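Local coordinates for protein glutathione transferase (Leptospira interrogans serovar Lai, PDB 3UBK) that probably transfers glutathione onto electrophilic substrates as a dimeric glutathione transferase, with a glutathione-binding N-terminal domain and a helical C-terminal domain, at residues A[35-39]-A[40-44]; A[190-193]-A[194-197]. All blocks are in the same frame, centred on the assembly; numbering follows the deposited sequence.

Contact 1. Residues A[35-39]-A[40-44]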
loop_
_atom_site.group_PDB
_atom_site.type_symbol
_atom_site.label_atom_id
_atom_site.label_comp_id
_atom_site.label_asym_id
_atom_site.label_seq_id
_atom_site.Cartn_x
_atom_site.Cartn_y
_atom_site.Cartn_z
ATOM N N ALA A 35 -1.444 -10.415 19.617
ATOM C CA ALA A 35 -0.542 -9.311 19.327
ATOM C C ALA A 35 0.411 -9.761 18.230
ATOM O O ALA A 35 0.546 -10.965 17.978
ATOM C CB ALA A 35 0.233 -8.924 20.580
ATOM N N PRO A 36 1.068 -8.801 17.565
ATOM C CA PRO A 36 2.088 -9.174 16.593
ATOM C C PRO A 36 3.079 -10.149 17.235
ATOM O O PRO A 36 3.170 -10.215 18.465
ATOM C CB PRO A 36 2.763 -7.839 16.267
ATOM C CG PRO A 36 1.693 -6.810 16.515
ATOM C CD PRO A 36 0.905 -7.340 17.683
ATOM N N SER A 37 3.802 -10.912 16.422
ATOM C CA SER A 37 4.706 -11.928 16.957
ATOM C C SER A 37 5.652 -12.480 15.885
ATOM O O SER A 37 5.291 -12.571 14.708
ATOM C CB SER A 37 3.895 -13.056 17.617
ATOM O OG SER A 37 4.624 -14.273 17.686
ATOM N N GLN A 38 6.865 -12.841 16.296
ATOM C CA GLN A 38 7.838 -13.419 15.373
ATOM C C GLN A 38 8.025 -14.925 15.590
ATOM O O GLN A 38 8.920 -15.537 15.001
ATOM C CB GLN A 38 9.179 -12.682 15.453
ATOM C CG GLN A 38 9.114 -11.209 15.055
ATOM C CD GLN A 38 8.853 -11.000 13.567
ATOM O OE1 GLN A 38 9.369 -11.733 12.718
ATOM N NE2 GLN A 38 8.056 -9.986 13.246
ATOM N N GLU A 39 7.179 -15.523 16.426
ATOM C CA GLU A 39 7.174 -16.978 16.583
ATOM C C GLU A 39 7.003 -17.664 15.229
ATOM O O GLU A 39 6.144 -17.275 14.427
ATOM C CB GLU A 39 6.066 -17.430 17.541
ATOM C CG GLU A 39 6.552 -17.825 18.936
ATOM C CD GLU A 39 7.131 -16.660 19.721
ATOM O OE1 GLU A 39 7.534 -15.654 19.098
ATOM O OE2 GLU A 39 7.186 -16.754 20.966
ATOM N N GLU A 40 7.824 -18.681 14.982
ATOM C CA GLU A 40 7.797 -19.404 13.713
ATOM C C GLU A 40 6.393 -19.930 13.399
ATOM O O GLU A 40 6.033 -20.126 12.233
ATOM C CB GLU A 40 8.817 -20.547 13.722
ATOM C CG GLU A 40 8.893 -21.324 12.415
ATOM C CD GLU A 40 9.167 -20.432 11.205
ATOM O OE1 GLU A 40 9.744 -19.335 11.377
ATOM O OE2 GLU A 40 8.806 -20.834 10.077
ATOM N N ASP A 41 5.605 -20.147 14.447
ATOM C CA ASP A 41 4.239 -20.633 14.305
ATOM C C ASP A 41 3.368 -19.568 13.630
ATOM O O ASP A 41 2.585 -19.860 12.719
ATOM C CB ASP A 41 3.677 -20.989 15.685
ATOM C CG ASP A 41 2.497 -21.934 15.613
ATOM O OD1 ASP A 41 2.257 -22.656 16.603
ATOM O OD2 ASP A 41 1.813 -21.959 14.569
ATOM N N PHE A 42 3.526 -18.329 14.081
ATOM C CA PHE A 42 2.782 -17.201 13.536
ATOM C C PHE A 42 3.305 -16.808 12.149
ATOM O O PHE A 42 2.518 -16.562 11.230
ATOM C CB PHE A 42 2.855 -16.018 14.498
ATOM C CG PHE A 42 1.869 -14.925 14.198
ATOM C CD1 PHE A 42 0.511 -15.183 14.185
ATOM C CD2 PHE A 42 2.301 -13.632 13.944
ATOM C CE1 PHE A 42 -0.396 -14.176 13.912
ATOM C CE2 PHE A 42 1.394 -12.617 13.678
ATOM C CZ PHE A 42 0.047 -12.893 13.658
ATOM N N LEU A 43 4.627 -16.767 11.996
ATOM C CA LEU A 43 5.239 -16.372 10.726
ATOM C C LEU A 43 4.766 -17.247 9.570
ATOM O O LEU A 43 4.785 -16.827 8.407
ATOM C CB LEU A 43 6.767 -16.408 10.812
ATOM C CG LEU A 43 7.403 -15.368 11.731
ATOM C CD1 LEU A 43 8.924 -15.345 11.550
ATOM C CD2 LEU A 43 6.799 -14.001 11.459
ATOM N N LYS A 44 4.345 -18.465 9.890
ATOM C CA LYS A 44 3.838 -19.373 8.873
ATOM C C LYS A 44 2.526 -18.874 8.256
ATOM O O LYS A 44 2.225 -19.190 7.102
ATOM C CB LYS A 44 3.665 -20.787 9.441
ATOM C CG LYS A 44 4.977 -21.542 9.634
ATOM C CD LYS A 44 4.744 -23.039 9.806
ATOM C CE LYS A 44 5.986 -23.840 9.438
ATOM N NZ LYS A 44 7.200 -23.346 10.149
#

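Contact 2. Residues A[190-193]-A[194-197]. With SO4 (sulfate ion), chain C.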
loop_
_atom_site.group_PDB
_atom_site.type_symbol
_atom_site.label_atom_id
_atom_site.label_comp_id
_atom_site.label_asym_id
_atom_site.label_seq_id
_atom_site.Cartn_x
_atom_site.Cartn_y
_atom_site.Cartn_z
ATOM N N VAL A 190 -17.995 12.566 13.587
ATOM C CA VAL A 190 -19.285 12.562 14.296
ATOM C C VAL A 190 -20.344 11.780 13.519
ATOM O O VAL A 190 -21.057 10.950 14.082
ATOM C CB VAL A 190 -19.809 14.009 14.539
ATOM C CG1 VAL A 190 -21.178 13.979 15.239
ATOM C CG2 VAL A 190 -18.810 14.823 15.361
ATOM N N PHE A 191 -20.453 12.047 12.225
ATOM C CA PHE A 191 -21.400 11.302 11.392
ATOM C C PHE A 191 -21.132 9.799 11.482
ATOM O O PHE A 191 -22.037 9.013 11.787
ATOM C CB PHE A 191 -21.386 11.807 9.937
ATOM C CG PHE A 191 -22.118 10.903 8.984
ATOM C CD1 PHE A 191 -23.499 10.879 8.953
ATOM C CD2 PHE A 191 -21.413 10.044 8.151
ATOM C CE1 PHE A 191 -24.178 10.021 8.083
ATOM C CE2 PHE A 191 -22.077 9.187 7.290
ATOM C CZ PHE A 191 -23.455 9.176 7.257
ATOM N N MET A 192 -19.886 9.391 11.269
ATOM C CA MET A 192 -19.563 7.964 11.307
ATOM C C MET A 192 -19.942 7.301 12.627
ATOM O O MET A 192 -20.403 6.151 12.646
ATOM C CB MET A 192 -18.094 7.726 10.961
ATOM C CG MET A 192 -17.777 8.021 9.483
ATOM S SD MET A 192 -18.370 6.721 8.364
ATOM C CE MET A 192 -17.060 5.518 8.642
ATOM N N LYS A 193 -19.760 8.013 13.736
ATOM C CA LYS A 193 -20.116 7.441 15.037
ATOM C C LYS A 193 -21.626 7.287 15.232
ATOM O O LYS A 193 -22.057 6.615 16.161
ATOM C CB LYS A 193 -19.489 8.230 16.198
ATOM C CG LYS A 193 -17.975 8.047 16.300
ATOM C CD LYS A 193 -17.377 8.862 17.447
ATOM C CE LYS A 193 -17.903 8.372 18.787
ATOM N NZ LYS A 193 -17.922 6.875 18.854
ATOM N N THR A 194 -22.434 7.887 14.363
ATOM C CA THR A 194 -23.885 7.623 14.427
ATOM C C THR A 194 -24.226 6.246 13.850
ATOM O O THR A 194 -25.363 5.779 13.957
ATOM C CB THR A 194 -24.743 8.717 13.744
ATOM O OG1 THR A 194 -24.621 8.627 12.315
ATOM C CG2 THR A 194 -24.341 10.105 14.227
ATOM N N LYS A 195 -23.226 5.597 13.253
ATOM C CA LYS A 195 -23.415 4.313 12.598
ATOM C C LYS A 195 -23.015 3.168 13.502
ATOM O O LYS A 195 -22.021 3.256 14.230
ATOM C CB LYS A 195 -22.595 4.253 11.301
ATOM C CG LYS A 195 -23.082 5.232 10.214
ATOM C CD LYS A 195 -22.028 5.394 9.101
ATOM C CE LYS A 195 -21.710 4.047 8.449
ATOM N NZ LYS A 195 -22.900 3.573 7.680
ATOM N N ALA A 196 -23.769 2.075 13.420
ATOM C CA ALA A 196 -23.556 0.910 14.291
ATOM C C ALA A 196 -22.171 0.280 14.175
ATOM O O ALA A 196 -21.571 -0.088 15.184
ATOM C CB ALA A 196 -24.630 -0.145 14.044
ATOM N N GLY A 197 -21.687 0.121 12.946
ATOM C CA GLY A 197 -20.378 -0.496 12.703
ATOM C C GLY A 197 -19.222 0.344 13.247
ATOM O O GLY A 197 -18.439 -0.130 14.072
HETATM S S SO4 C . -26.182 2.323 10.163
HETATM O O1 SO4 C . -26.108 1.943 11.567
HETATM O O2 SO4 C . -27.200 1.498 9.515
HETATM O O3 SO4 C . -24.913 2.116 9.460
HETATM O O4 SO4 C . -26.549 3.735 10.065
#

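Contact 1. Residues A[35-39]-A[40-44]
With CG anti to the backbone N (chi1 -166°), the ring of F42 swings back along the preceding loop, and the carbonyl oxygen of S37 meets it at the edge, near the ring plane, S37 O lying 3.3 Å from F42 CD2. In L43, CG is anti to the carbonyl carbon instead; its CD1 touches the backbone O of Q38, while CD2 lies 3.7 Å from Q38 OE1. The bent Q38 side chain crosses this leucine at a slant, OE1 against its methyls, and sends NE2 to the carbonyl of M48. L43 N donates to E39 O over 2.9 Å in a nearly straight bond (170°), within a short, weakly bonded helical turn; F42 N adds only a weak bond to the same oxygen. Just before it, S37 OG accepts from E39 N at 3.1 Å, forming an ST turn. F42 also packs on I51, a residue seen to bind glutathione, which places the turn beside that site. K44 NZ and R138 NH1 of the second subunit both form salt bridges with E40 OE2. Two cations on one carboxylate oxygen would favour an ionised E40, and the arginine ties this turn to the second subunit, whereas S37 O is buried without a hydrogen-bond partner.

Contact 2. Residues A[190-193]-A[194-197]
T194 and F191 cross at about a right angle where helix 185-193 gives way to the turn leading into helix 196-213. The threonine hydroxyl folds back over the last turn and donates to F191 O at 2.7 Å from OG1, in the carbonyl plane. T194 N reaches the same oxygen over 2.8 Å, but from above that plane, so two donors of one residue grip a single carbonyl. The torsion behind this places OG1 between the backbone N and the carbonyl carbon (chi1 73°) and leaves CG2 alongside V190 O, 3.4 Å away. The F191 ring stands obliquely to the hydroxyl, with CD1 the nearest ring atom to T194 OG1, and the ring also meets Y145 edge-to-face.

One residue on, K195 lies slantwise to M192, its CD 4.0 Å from M192 SD. Bends at chi2 and chi3 curl the buried methionine, which also packs against F159 of helix 153-169. K195 N donates to M192 O at 2.9 Å, continuing the turn, and K195 occupies the N-cap position of helix 196-213.

Beyond the methionine, K195 NZ forms a salt bridge with E24 and hydrogen bonds to Y145 OH and, at 3.1 Å, to sulfate O3. A196 N donates to sulfate O1 at 3.0 Å in an almost straight bond (174°). An anion, here probably from the crystallisation liquor, is thus held by a lysine and a backbone N-H at a helix start, where the helix dipole would add to the attraction, while E24 and the sulfate together should favour a protonated K195.

Overall arrangement
Following the chain from the N terminus, strand 29-32 at the edge of the sheet leads into contact 1, where the loop turns into helix 40-43 on the way to strand 53-56. After strands 53-56 and 59-61 and helix 64-74, the chain enters the C-terminal helices, and contact 2 comes late, at the bend between helices 185-193 and 196-213. Each contact joins consecutive residues, so neither closes a long loop; they follow in series, neither nested nor crossed. The centres of contacts 1 and 2 lie about 34 Å apart, on opposite sides of the chain's centre. Contact 1 links the glutathione-binding region to the second subunit, whereas contact 2, through E24 of helix 13-25, joins the C-terminal helices to the N-terminal domain.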